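Local coordinates for uncharacterized protein (Desulfovibrio piger, PDB 4LG3) that is of unknown function but belongs to the DUF4875 family and combines a mixed beta-sheet with packed helices, at residues Y66-K71 against A96-D101; T124-K129 against L160-E165; G135-K140 against A154-K159. All coordinates share one frame; numbering follows the deposited sequence.

Contact 1: residues Y66-K71 against A96-D101; sequences YYAQEK and ATYAPD. With SO4 (sulfate ion), chain D.
A68, near the C-terminal end of helix 53-71, meets Y98 and P100 at the end of strand 92-98, a small piece of the helix-on-sheet packing of this alpha/beta domain. The helix lies in the connection between the parallel strands 26-36 and 75-81, and strand 92-98 runs antiparallel beside the latter. The apolar part of the contact is modest, burying 79 Å² in all, and nearly all of the helix's share comes from A68. A68 CB lies 3.9 Å from Y98 CD2, with Y98 CE2 equally near, so the methyl approaches the CD2-CE2 side of the ring obliquely. It also touches the proline, with A68 CB 4.0 Å from P100 CG. Alanine suits this place because the CA atoms of A68 and P100 are just 7.6 Å apart, close enough for a bare methyl to bridge the gap. The tyrosine ring is presented to the helix because Y98 CG is anti to the backbone N (chi1 -178°), and it also rests on A64 and R65, earlier on the same helix. P100, two residues on, folds back over it: P100 CD sits 3.8 Å above the plane of the Y98 ring, over its centre, so that a rigid proline covers one face just where the strand has given way to loop. W113, on the other neighbouring strand, stacks with Y98. The polar interactions belong to the far end of the ring, where a sulfate, probably from the crystallisation liquor, is held jointly by W113 NE1 and the tyrosine hydroxyl. Y98 OH donates to sulfate O2 at 2.7 Å, and that oxygen lies at the ring edge, in its plane.

Contact 2: residues T124-K129 against L160-E165; sequences TAQELK and LKIPAE
Q126 and L160 mark the closest approach of the two backbones, yet their CA atoms are 9.1 Å apart, so side chains must span the gap between the first turn of helix 125-137 and the chain leaving helix 149-160. K161 breaks that second helix with a positive phi of 56°, and the chain turns so that both L160 and I162, on either side of the break, direct their CB atoms at the first helix. The opposing helix start is fixed by a capping box. T124 OG1 accepts from E127 N at 3.1 Å, supplying the acceptor that a first-turn amide lacks, and E127 OE1 returns the bond to T124 N at 2.9 Å with a nearly straight N-H angle of 171°. The same carboxylate oxygen forms a salt bridge with R121. Between the segments only side chains meet. Q126, extended beyond CG with that atom anti to the backbone N (chi1 -158°), runs antiparallel alongside I162 and brings its amide to the branch methyl: Q126 NE2 is 3.5 Å from I162 CG2. This is van der Waals packing of an amide against a hydrocarbon. One turn further, K129 uses its aliphatic stem, K129 CG lying 4.1 Å from L160 CD2, and then kinks so that NZ ends up away from the leucine. Long chains with polar ends suit this surface seam, whereas the apolar L160 and I162 turn toward helix 125-137. L160 reaches I130 and L133 of that helix, and I162 rests on I130 and V167. At its start the helix is tethered by A125 N to D47, in the loop between strand 42-44 and helix 53-71.

Contact 3: residues G135-K140 against A154-K159; sequences GEMRGK and AAIAKK. With EDO (1,2-ethanediol), chain H.
M137 O accepts a backbone hydrogen bond from K140 N at 2.9 Å, an i to i+3 bond that tightens the chain into a 3-10 turn following on from helix 125-137. The side chain of the same residue carries the contact. It is selenomethionine, bearing a selenium label in place of sulfur. With CG beside the backbone N (chi1 -66°) and the rest of the chain extended, it reaches straight out to helix 149-160 and crosses two of its residues at a slant. M137 SE lies 4.0 Å from I156 CG1, the longer branch of the isoleucine, while the terminal methyl goes further and meets a lysine stem, M137 CE being 3.7 Å from K159 CD. A long, flexible, unbranched side chain is well suited to such bridging. I156 is buried and also packs on L133 and W134, whereas K159 sits at the outer margin, lending its methylenes to the apolar patch. R138 turns away from this interface: R138 NE donates to O1 of a 1,2-ethanediol molecule at 3.3 Å, the oxygen lying at the edge of the guanidinium, near its plane. W134 NE1 also binds this diol, probably a crystallisation additive. The apolar contact joins the C-terminal part of helix 125-137 to helix 149-160, as is usual where consecutive helices pack together, here linked through the short antiparallel hairpin of strands 142-143 and 146-147.

Contacts 2 and 3 belong to one helical pair, whereas contact 1 lies on the opposite side of the chain's centre. The centres of contacts 2 and 3 are 11 Å apart; both use helix 125-137, and contact 3 is nested inside the loop closed by contact 2. They touch directly: I162 N probably donates to A157 O at 3.1 Å, and A164 N lies 3.7 Å from A157 CB. Contact 1 precedes both along the chain, its centre 37 Å from that of contact 2 and 39 Å from that of contact 3. No active site has been assigned; the sulfate at contact 1 and the ethanediol at contact 3 bind separately and mark no known site.

Contact 1: residues Y66-K71 against A96-D101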
ATOM      1  N   TYR A  66      -1.416 -13.898  -8.588  1.00 39.25           N
ATOM      2  CA  TYR A  66      -0.338 -13.846  -9.578  1.00 39.49           C
ATOM      3  C   TYR A  66       0.981 -14.358  -8.989  1.00 43.51           C
ATOM      4  O   TYR A  66       1.575 -15.265  -9.552  1.00 45.72           O
ATOM      5  CB  TYR A  66      -0.145 -12.417 -10.171  1.00 40.50           C
ATOM      6  CG  TYR A  66       1.167 -12.268 -10.934  1.00 42.24           C
ATOM      7  CD1 TYR A  66       1.390 -12.965 -12.130  1.00 45.36           C
ATOM      8  CD2 TYR A  66       2.223 -11.521 -10.408  1.00 40.54           C
ATOM      9  CE1 TYR A  66       2.629 -12.916 -12.776  1.00 44.19           C
ATOM     10  CE2 TYR A  66       3.457 -11.461 -11.049  1.00 41.47           C
ATOM     11  CZ  TYR A  66       3.659 -12.168 -12.225  1.00 50.64           C
ATOM     12  OH  TYR A  66       4.882 -12.098 -12.843  1.00 52.25           O
ATOM     13  N   TYR A  67       1.413 -13.809  -7.857  1.00 38.43           N
ATOM     14  CA  TYR A  67       2.670 -14.166  -7.232  1.00 38.29           C
ATOM     15  C   TYR A  67       2.689 -15.584  -6.701  1.00 46.56           C
ATOM     16  O   TYR A  67       3.745 -16.214  -6.761  1.00 47.75           O
ATOM     17  CB  TYR A  67       3.059 -13.151  -6.144  1.00 37.50           C
ATOM     18  CG  TYR A  67       3.644 -11.895  -6.744  1.00 38.74           C
ATOM     19  CD1 TYR A  67       4.935 -11.887  -7.275  1.00 40.54           C
ATOM     20  CD2 TYR A  67       2.893 -10.728  -6.836  1.00 39.12           C
ATOM     21  CE1 TYR A  67       5.472 -10.737  -7.847  1.00 40.69           C
ATOM     22  CE2 TYR A  67       3.403  -9.586  -7.452  1.00 39.48           C
ATOM     23  CZ  TYR A  67       4.705  -9.587  -7.923  1.00 45.66           C
ATOM     24  OH  TYR A  67       5.247  -8.440  -8.432  1.00 42.69           O
ATOM     25  N   ALA A  68       1.551 -16.103  -6.222  1.00 45.09           N
ATOM     26  CA  ALA A  68       1.453 -17.482  -5.728  1.00 45.46           C
ATOM     27  C   ALA A  68       1.774 -18.463  -6.880  1.00 50.44           C
ATOM     28  O   ALA A  68       2.598 -19.355  -6.721  1.00 49.76           O
ATOM     29  CB  ALA A  68       0.065 -17.729  -5.152  1.00 46.46           C
ATOM     30  N   GLN A  69       1.198 -18.202  -8.052  1.00 49.30           N
ATOM     31  CA  GLN A  69       1.378 -18.957  -9.279  1.00 52.37           C
ATOM     32  C   GLN A  69       2.814 -18.795  -9.841  1.00 58.54           C
ATOM     33  O   GLN A  69       3.475 -19.791 -10.109  1.00 62.04           O
ATOM     34  CB  GLN A  69       0.321 -18.476 -10.304  1.00 54.90           C
ATOM     35  CG  GLN A  69       0.490 -18.930 -11.771  1.00 77.43           C
ATOM     36  CD  GLN A  69      -0.379 -20.097 -12.164  1.00 94.69           C
ATOM     37  OE1 GLN A  69      -1.574 -20.173 -11.825  1.00 94.50           O
ATOM     38  NE2 GLN A  69       0.207 -21.017 -12.927  1.00 78.12           N
ATOM     39  N   GLU A  70       3.282 -17.558  -9.994  1.00 52.92           N
ATOM     40  CA  GLU A  70       4.562 -17.234 -10.597  1.00 51.81           C
ATOM     41  C   GLU A  70       5.752 -17.651  -9.739  1.00 53.26           C
ATOM     42  O   GLU A  70       6.705 -18.198 -10.288  1.00 55.49           O
ATOM     43  CB  GLU A  70       4.623 -15.735 -10.928  1.00 52.10           C
ATOM     44  CG  GLU A  70       5.986 -15.215 -11.372  1.00 63.98           C
ATOM     45  CD  GLU A  70       6.660 -15.899 -12.555  1.00 71.36           C
ATOM     46  OE1 GLU A  70       5.984 -16.153 -13.581  1.00 52.00           O
ATOM     47  OE2 GLU A  70       7.889 -16.118 -12.475  1.00 55.98           O
ATOM     48  N   LYS A  71       5.719 -17.405  -8.424  1.00 46.06           N
ATOM     49  CA  LYS A  71       6.858 -17.761  -7.576  1.00 45.36           C
ATOM     50  C   LYS A  71       6.706 -19.148  -6.929  1.00 51.10           C
ATOM     51  O   LYS A  71       7.628 -19.585  -6.221  1.00 52.27           O
ATOM     52  CB  LYS A  71       7.130 -16.697  -6.475  1.00 44.89           C
ATOM     53  CG  LYS A  71       7.217 -15.261  -6.972  1.00 41.71           C
ATOM     54  CD  LYS A  71       8.344 -14.944  -7.919  1.00 41.92           C
ATOM     55  CE  LYS A  71       8.133 -13.610  -8.578  1.00 52.14           C
ATOM     56  NZ  LYS A  71       9.314 -13.203  -9.377  1.00 56.25           N
ATOM     57  N   ALA A  96      -3.447  -7.970   1.676  1.00 40.55           N
ATOM     58  CA  ALA A  96      -4.021  -9.307   1.549  1.00 40.61           C
ATOM     59  C   ALA A  96      -2.938 -10.364   1.653  1.00 43.48           C
ATOM     60  O   ALA A  96      -1.869 -10.230   1.048  1.00 41.55           O
ATOM     61  CB  ALA A  96      -4.774  -9.456   0.220  1.00 41.41           C
ATOM     62  N   THR A  97      -3.221 -11.420   2.425  1.00 40.08           N
ATOM     63  CA  THR A  97      -2.366 -12.585   2.551  1.00 38.77           C
ATOM     64  C   THR A  97      -3.176 -13.788   2.001  1.00 42.81           C
ATOM     65  O   THR A  97      -4.325 -13.998   2.362  1.00 42.41           O
ATOM     66  CB  THR A  97      -1.827 -12.743   3.975  1.00 47.45           C
ATOM     67  OG1 THR A  97      -1.035 -11.576   4.313  1.00 50.78           O
ATOM     68  CG2 THR A  97      -0.980 -14.002   4.127  1.00 45.34           C
ATOM     69  N   TYR A  98      -2.555 -14.532   1.108  1.00 39.98           N
ATOM     70  CA  TYR A  98      -3.099 -15.673   0.392  1.00 39.99           C
ATOM     71  C   TYR A  98      -2.269 -16.934   0.607  1.00 44.72           C
ATOM     72  O   TYR A  98      -1.058 -16.926   0.357  1.00 46.30           O
ATOM     73  CB  TYR A  98      -3.131 -15.324  -1.102  1.00 39.97           C
ATOM     74  CG  TYR A  98      -3.708 -16.382  -2.029  1.00 42.39           C
ATOM     75  CD1 TYR A  98      -4.833 -17.126  -1.664  1.00 45.01           C
ATOM     76  CD2 TYR A  98      -3.192 -16.563  -3.311  1.00 42.20           C
ATOM     77  CE1 TYR A  98      -5.408 -18.044  -2.541  1.00 46.41           C
ATOM     78  CE2 TYR A  98      -3.759 -17.481  -4.198  1.00 44.11           C
ATOM     79  CZ  TYR A  98      -4.857 -18.233  -3.800  1.00 53.81           C
ATOM     80  OH  TYR A  98      -5.438 -19.135  -4.653  1.00 56.83           O
ATOM     81  N   ALA A  99      -2.927 -18.006   1.072  1.00 41.11           N
ATOM     82  CA  ALA A  99      -2.372 -19.348   1.287  1.00 41.26           C
ATOM     83  C   ALA A  99      -3.226 -20.329   0.461  1.00 48.17           C
ATOM     84  O   ALA A  99      -4.218 -20.844   0.981  1.00 49.33           O
ATOM     85  CB  ALA A  99      -2.377 -19.696   2.764  1.00 41.85           C
ATOM     86  N   PRO A 100      -2.902 -20.530  -0.851  1.00 44.11           N
ATOM     87  CA  PRO A 100      -3.757 -21.372  -1.718  1.00 46.19           C
ATOM     88  C   PRO A 100      -4.187 -22.733  -1.141  1.00 54.12           C
ATOM     89  O   PRO A 100      -5.301 -23.162  -1.417  1.00 56.36           O
ATOM     90  CB  PRO A 100      -2.906 -21.584  -2.987  1.00 46.64           C
ATOM     91  CG  PRO A 100      -1.950 -20.482  -3.013  1.00 48.05           C
ATOM     92  CD  PRO A 100      -1.790 -19.927  -1.618  1.00 43.50           C
ATOM     93  N   ASP A 101      -3.328 -23.400  -0.359  1.00 51.50           N
ATOM     94  CA  ASP A 101      -3.628 -24.721   0.206  1.00 53.79           C
ATOM     95  C   ASP A 101      -4.533 -24.659   1.486  1.00 59.69           C
ATOM     96  O   ASP A 101      -4.861 -25.707   2.046  1.00 63.54           O
ATOM     97  CB  ASP A 101      -2.322 -25.512   0.492  1.00 55.27           C
ATOM     98  CG  ASP A 101      -1.454 -25.038   1.659  1.00 56.71           C
ATOM     99  OD1 ASP A 101      -1.812 -24.026   2.303  1.00 52.90           O
ATOM    100  OD2 ASP A 101      -0.400 -25.658   1.898  1.00 62.68           O
TER
HETATM  101  S   SO4 D 301      -9.260 -19.456  -3.880  1.00 92.42           S
HETATM  102  O1  SO4 D 301      -9.664 -19.499  -5.292  1.00 93.95           O
HETATM  103  O2  SO4 D 301      -7.864 -19.892  -3.784  1.00 91.99           O
HETATM  104  O3  SO4 D 301      -9.448 -18.088  -3.358  1.00 90.94           O
HETATM  105  O4  SO4 D 301     -10.095 -20.374  -3.103  1.00 93.50           O

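Contact 2: residues T124-K129 against L160-E165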
ATOM      1  N   THR A 124      -5.775  11.861  -3.305  1.00 49.42           N
ATOM      2  CA  THR A 124      -5.746  12.939  -4.299  1.00 50.74           C
ATOM      3  C   THR A 124      -4.293  13.284  -4.607  1.00 54.66           C
ATOM      4  O   THR A 124      -3.405  12.988  -3.803  1.00 55.01           O
ATOM      5  CB  THR A 124      -6.512  14.192  -3.806  1.00 54.99           C
ATOM      6  OG1 THR A 124      -5.836  14.756  -2.687  1.00 55.34           O
ATOM      7  CG2 THR A 124      -7.943  13.910  -3.432  1.00 49.68           C
ATOM      8  N   ALA A 125      -4.051  13.957  -5.728  1.00 51.54           N
ATOM      9  CA  ALA A 125      -2.702  14.413  -6.093  1.00 51.06           C
ATOM     10  C   ALA A 125      -2.109  15.273  -4.971  1.00 55.28           C
ATOM     11  O   ALA A 125      -0.924  15.146  -4.666  1.00 52.97           O
ATOM     12  CB  ALA A 125      -2.749  15.200  -7.391  1.00 53.07           C
ATOM     13  N   GLN A 126      -2.954  16.123  -4.336  1.00 54.43           N
ATOM     14  CA  GLN A 126      -2.528  16.997  -3.238  1.00 54.88           C
ATOM     15  C   GLN A 126      -2.136  16.187  -1.998  1.00 55.64           C
ATOM     16  O   GLN A 126      -1.114  16.479  -1.381  1.00 54.16           O
ATOM     17  CB  GLN A 126      -3.607  18.009  -2.893  1.00 57.91           C
ATOM     18  CG  GLN A 126      -3.031  19.212  -2.181  1.00 65.57           C
ATOM     19  CD  GLN A 126      -4.086  20.047  -1.548  1.00 81.89           C
ATOM     20  OE1 GLN A 126      -4.800  19.605  -0.644  1.00 79.83           O
ATOM     21  NE2 GLN A 126      -4.157  21.288  -1.968  1.00 78.65           N
ATOM     22  N   GLU A 127      -2.932  15.154  -1.664  1.00 51.04           N
ATOM     23  CA  GLU A 127      -2.662  14.257  -0.531  1.00 47.63           C
ATOM     24  C   GLU A 127      -1.337  13.508  -0.745  1.00 48.39           C
ATOM     25  O   GLU A 127      -0.541  13.379   0.185  1.00 48.49           O
ATOM     26  CB  GLU A 127      -3.819  13.280  -0.328  1.00 46.97           C
ATOM     27  CG  GLU A 127      -5.002  13.886   0.421  1.00 46.72           C
ATOM     28  CD  GLU A 127      -6.296  13.089   0.385  1.00 49.06           C
ATOM     29  OE1 GLU A 127      -6.474  12.247  -0.523  1.00 53.01           O
ATOM     30  OE2 GLU A 127      -7.171  13.365   1.232  1.00 55.07           O
ATOM     31  N   LEU A 128      -1.090  13.081  -1.977  1.00 42.86           N
ATOM     32  CA  LEU A 128       0.118  12.367  -2.382  1.00 41.23           C
ATOM     33  C   LEU A 128       1.348  13.269  -2.348  1.00 46.23           C
ATOM     34  O   LEU A 128       2.417  12.823  -1.928  1.00 46.01           O
ATOM     35  CB  LEU A 128      -0.075  11.759  -3.782  1.00 40.83           C
ATOM     36  CG  LEU A 128      -1.039  10.561  -3.882  1.00 42.97           C
ATOM     37  CD1 LEU A 128      -1.361  10.268  -5.320  1.00 43.20           C
ATOM     38  CD2 LEU A 128      -0.483   9.336  -3.195  1.00 41.03           C
ATOM     39  N   LYS A 129       1.188  14.539  -2.738  1.00 45.67           N
ATOM     40  CA  LYS A 129       2.244  15.548  -2.696  1.00 47.16           C
ATOM     41  C   LYS A 129       2.602  15.845  -1.235  1.00 52.87           C
ATOM     42  O   LYS A 129       3.790  15.966  -0.928  1.00 54.66           O
ATOM     43  CB  LYS A 129       1.809  16.840  -3.441  1.00 51.77           C
ATOM     44  CG  LYS A 129       2.864  17.958  -3.507  1.00 70.33           C
ATOM     45  CD  LYS A 129       3.893  17.744  -4.625  1.00 88.78           C
ATOM     46  CE  LYS A 129       5.297  18.150  -4.221  1.00104.10           C
ATOM     47  NZ  LYS A 129       6.331  17.504  -5.081  1.00112.77           N
ATOM     48  N   LEU A 160       2.918  24.866   0.163  1.00 81.96           N
ATOM     49  CA  LEU A 160       1.801  24.565  -0.731  1.00 80.36           C
ATOM     50  C   LEU A 160       0.702  25.618  -0.675  1.00 86.46           C
ATOM     51  O   LEU A 160      -0.251  25.545  -1.456  1.00 86.40           O
ATOM     52  CB  LEU A 160       1.210  23.177  -0.408  1.00 76.81           C
ATOM     53  CG  LEU A 160       2.136  21.981  -0.568  1.00 77.67           C
ATOM     54  CD1 LEU A 160       1.468  20.724  -0.082  1.00 74.59           C
ATOM     55  CD2 LEU A 160       2.595  21.815  -2.007  1.00 78.42           C
ATOM     56  N   LYS A 161       0.839  26.597   0.234  1.00 84.85           N
ATOM     57  CA  LYS A 161      -0.095  27.709   0.426  1.00 87.76           C
ATOM     58  C   LYS A 161      -1.522  27.159   0.703  1.00 89.41           C
ATOM     59  O   LYS A 161      -2.515  27.589   0.107  1.00 90.40           O
ATOM     60  CB  LYS A 161      -0.040  28.698  -0.768  1.00 93.65           C
ATOM     61  CG  LYS A 161       1.372  29.239  -1.025  1.00111.07           C
ATOM     62  CD  LYS A 161       1.527  29.939  -2.364  1.00122.36           C
ATOM     63  CE  LYS A 161       2.945  30.411  -2.593  1.00131.68           C
ATOM     64  NZ  LYS A 161       3.861  29.298  -2.973  1.00136.82           N
ATOM     65  N   ILE A 162      -1.590  26.187   1.628  1.00 83.29           N
ATOM     66  CA  ILE A 162      -2.813  25.507   2.084  1.00 81.77           C
ATOM     67  C   ILE A 162      -2.875  25.549   3.636  1.00 87.78           C
ATOM     68  O   ILE A 162      -1.828  25.769   4.251  1.00 88.15           O
ATOM     69  CB  ILE A 162      -2.888  24.037   1.544  1.00 80.56           C
ATOM     70  CG1 ILE A 162      -1.715  23.165   2.040  1.00 78.10           C
ATOM     71  CG2 ILE A 162      -3.040  23.990   0.013  1.00 80.60           C
ATOM     72  CD1 ILE A 162      -2.020  21.668   2.099  1.00 76.75           C
ATOM     73  N   PRO A 163      -4.041  25.333   4.309  1.00 84.65           N
ATOM     74  CA  PRO A 163      -4.028  25.328   5.791  1.00 84.49           C
ATOM     75  C   PRO A 163      -3.342  24.072   6.346  1.00 83.65           C
ATOM     76  O   PRO A 163      -3.452  23.001   5.750  1.00 80.37           O
ATOM     77  CB  PRO A 163      -5.510  25.379   6.169  1.00 87.28           C
ATOM     78  CG  PRO A 163      -6.227  24.804   5.000  1.00 90.54           C
ATOM     79  CD  PRO A 163      -5.400  25.073   3.775  1.00 85.94           C
ATOM     80  N   ALA A 164      -2.646  24.208   7.489  1.00 80.04           N
ATOM     81  CA  ALA A 164      -1.917  23.125   8.154  1.00 77.52           C
ATOM     82  C   ALA A 164      -2.830  21.965   8.612  1.00 79.77           C
ATOM     83  O   ALA A 164      -2.353  20.831   8.747  1.00 77.44           O
ATOM     84  CB  ALA A 164      -1.154  23.674   9.345  1.00 79.99           C
ATOM     85  N   GLU A 165      -4.132  22.238   8.829  1.00 76.94           N
ATOM     86  CA  GLU A 165      -5.088  21.216   9.269  1.00 75.68           C
ATOM     87  C   GLU A 165      -5.414  20.218   8.115  1.00 76.69           C
ATOM     88  O   GLU A 165      -6.028  19.170   8.356  1.00 73.60           O
ATOM     89  CB  GLU A 165      -6.361  21.843   9.876  1.00 79.53           C
ATOM     90  CG  GLU A 165      -7.174  22.717   8.936  1.00 90.79           C
ATOM     91  CD  GLU A 165      -8.407  23.326   9.572  1.00109.08           C
ATOM     92  OE1 GLU A 165      -9.243  22.562  10.110  1.00 96.08           O
ATOM     93  OE2 GLU A 165      -8.541  24.570   9.531  1.00102.46           O
TER

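Contact 3: residues G135-K140 against A154-K159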
ATOM      1  N   GLY A 135       7.760  12.910   3.807  1.00 54.05           N
ATOM      2  CA  GLY A 135       8.891  11.992   3.704  1.00 53.69           C
ATOM      3  C   GLY A 135      10.243  12.640   3.467  1.00 60.82           C
ATOM      4  O   GLY A 135      11.245  12.202   4.035  1.00 61.80           O
ATOM      5  N   GLU A 136      10.282  13.690   2.643  1.00 58.66           N
ATOM      6  CA  GLU A 136      11.497  14.413   2.275  1.00 60.57           C
ATOM      7  C   GLU A 136      12.011  15.342   3.352  1.00 64.87           C
ATOM      8  O   GLU A 136      13.225  15.543   3.468  1.00 65.78           O
ATOM      9  CB  GLU A 136      11.238  15.260   1.023  1.00 63.47           C
ATOM     10  CG  GLU A 136      11.311  14.468  -0.274  1.00 80.70           C
ATOM     11  CD  GLU A 136      11.117  15.244  -1.566  1.00111.78           C
ATOM     12  OE1 GLU A 136      10.955  16.486  -1.513  1.00101.30           O
ATOM     13  OE2 GLU A 136      11.125  14.599  -2.640  1.00111.96           O
HETATM   14  N   MSE A 137      11.087  15.946   4.106  1.00 60.83           N
HETATM   15  CA  MSE A 137      11.368  17.017   5.060  1.00 61.75           C
HETATM   16  C   MSE A 137      11.467  16.604   6.528  1.00 64.44           C
HETATM   17  O   MSE A 137      12.160  17.302   7.281  1.00 65.69           O
HETATM   18  CB  MSE A 137      10.274  18.099   4.935  1.00 64.28           C
HETATM   19  CG  MSE A 137      10.285  18.834   3.603  1.00 71.22           C
HETATM   20 SE   MSE A 137       8.842  20.131   3.398  0.75 80.53          SE
HETATM   21  CE  MSE A 137       9.175  20.568   1.599  1.00 78.11           C
ATOM     22  N   ARG A 138      10.771  15.516   6.938  1.00 58.27           N
ATOM     23  CA  ARG A 138      10.654  15.073   8.336  1.00 57.76           C
ATOM     24  C   ARG A 138      11.994  14.926   9.074  1.00 63.55           C
ATOM     25  O   ARG A 138      12.053  15.259  10.264  1.00 63.82           O
ATOM     26  CB  ARG A 138       9.828  13.798   8.474  1.00 53.19           C
ATOM     27  CG  ARG A 138      10.386  12.591   7.741  1.00 54.22           C
ATOM     28  CD  ARG A 138       9.481  11.392   7.865  1.00 46.94           C
ATOM     29  NE  ARG A 138       9.297  10.890   9.241  1.00 55.96           N
ATOM     30  CZ  ARG A 138      10.206  10.203   9.933  1.00 64.36           C
ATOM     31  NH1 ARG A 138      11.413   9.978   9.423  1.00 57.52           N
ATOM     32  NH2 ARG A 138       9.922   9.753  11.147  1.00 43.03           N
ATOM     33  N   GLY A 139      13.046  14.510   8.358  1.00 61.16           N
ATOM     34  CA  GLY A 139      14.401  14.385   8.900  1.00 62.82           C
ATOM     35  C   GLY A 139      14.977  15.679   9.467  1.00 70.32           C
ATOM     36  O   GLY A 139      15.840  15.636  10.348  1.00 70.74           O
ATOM     37  N   LYS A 140      14.482  16.843   8.982  1.00 68.76           N
ATOM     38  CA  LYS A 140      14.896  18.174   9.452  1.00 72.93           C
ATOM     39  C   LYS A 140      14.016  18.654  10.621  1.00 77.73           C
ATOM     40  O   LYS A 140      14.223  19.752  11.130  1.00 80.98           O
ATOM     41  CB  LYS A 140      14.822  19.203   8.299  1.00 77.72           C
ATOM     42  CG  LYS A 140      15.726  18.905   7.101  1.00100.68           C
ATOM     43  CD  LYS A 140      15.156  19.520   5.826  1.00114.32           C
ATOM     44  CE  LYS A 140      15.718  18.903   4.570  1.00124.28           C
ATOM     45  NZ  LYS A 140      15.046  17.627   4.236  1.00126.04           N
ATOM     46  N   ALA A 154       3.243  23.078   9.452  1.00 73.40           N
ATOM     47  CA  ALA A 154       3.318  24.503   9.107  1.00 76.23           C
ATOM     48  C   ALA A 154       4.217  24.783   7.885  1.00 80.65           C
ATOM     49  O   ALA A 154       3.845  25.600   7.040  1.00 80.90           O
ATOM     50  CB  ALA A 154       3.814  25.303  10.295  1.00 79.81           C
ATOM     51  N   ALA A 155       5.391  24.117   7.796  1.00 76.14           N
ATOM     52  CA  ALA A 155       6.338  24.289   6.694  1.00 75.78           C
ATOM     53  C   ALA A 155       5.763  23.756   5.378  1.00 77.91           C
ATOM     54  O   ALA A 155       6.021  24.354   4.331  1.00 78.96           O
ATOM     55  CB  ALA A 155       7.648  23.595   7.018  1.00 75.81           C
ATOM     56  N   ILE A 156       4.978  22.640   5.426  1.00 71.06           N
ATOM     57  CA  ILE A 156       4.347  22.059   4.229  1.00 68.12           C
ATOM     58  C   ILE A 156       3.231  23.012   3.805  1.00 72.07           C
ATOM     59  O   ILE A 156       3.152  23.376   2.636  1.00 70.95           O
ATOM     60  CB  ILE A 156       3.873  20.572   4.419  1.00 67.70           C
ATOM     61  CG1 ILE A 156       5.073  19.636   4.706  1.00 65.20           C
ATOM     62  CG2 ILE A 156       3.094  20.058   3.187  1.00 66.62           C
ATOM     63  CD1 ILE A 156       4.723  18.329   5.375  1.00 57.13           C
ATOM     64  N   ALA A 157       2.438  23.480   4.780  1.00 71.21           N
ATOM     65  CA  ALA A 157       1.343  24.434   4.586  1.00 73.05           C
ATOM     66  C   ALA A 157       1.841  25.705   3.909  1.00 81.85           C
ATOM     67  O   ALA A 157       1.236  26.134   2.931  1.00 83.07           O
ATOM     68  CB  ALA A 157       0.701  24.771   5.920  1.00 74.84           C
ATOM     69  N   LYS A 158       2.973  26.267   4.386  1.00 80.50           N
ATOM     70  CA  LYS A 158       3.591  27.484   3.854  1.00 83.54           C
ATOM     71  C   LYS A 158       4.092  27.280   2.427  1.00 88.59           C
ATOM     72  O   LYS A 158       4.012  28.196   1.614  1.00 91.15           O
ATOM     73  CB  LYS A 158       4.755  27.940   4.749  1.00 87.57           C
ATOM     74  CG  LYS A 158       5.110  29.415   4.562  1.00102.31           C
ATOM     75  CD  LYS A 158       5.993  29.938   5.670  1.00111.75           C
ATOM     76  CE  LYS A 158       5.802  31.424   5.870  1.00125.27           C
ATOM     77  NZ  LYS A 158       6.398  31.910   7.146  1.00131.47           N
ATOM     78  N   LYS A 159       4.602  26.085   2.130  1.00 82.87           N
ATOM     79  CA  LYS A 159       5.128  25.734   0.818  1.00 82.23           C
ATOM     80  C   LYS A 159       3.997  25.555  -0.219  1.00 87.32           C
ATOM     81  O   LYS A 159       4.114  26.031  -1.347  1.00 89.28           O
ATOM     82  CB  LYS A 159       5.964  24.443   0.926  1.00 81.16           C
ATOM     83  CG  LYS A 159       7.088  24.356  -0.093  1.00 87.39           C
ATOM     84  CD  LYS A 159       7.373  22.930  -0.531  1.00 84.11           C
ATOM     85  CE  LYS A 159       8.642  22.864  -1.348  1.00 92.93           C
ATOM     86  NZ  LYS A 159       8.540  21.875  -2.457  1.00100.47           N
TER
HETATM   87  C1  EDO H 305       5.847  11.046  12.056  1.00 53.07           C
HETATM   88  O1  EDO H 305       6.385  10.837  10.730  1.00 48.12           O
HETATM   89  C2  EDO H 305       4.255  10.982  12.113  1.00 58.83           C
HETATM   90  O2  EDO H 305       3.668  10.153  11.061  1.00 57.80           O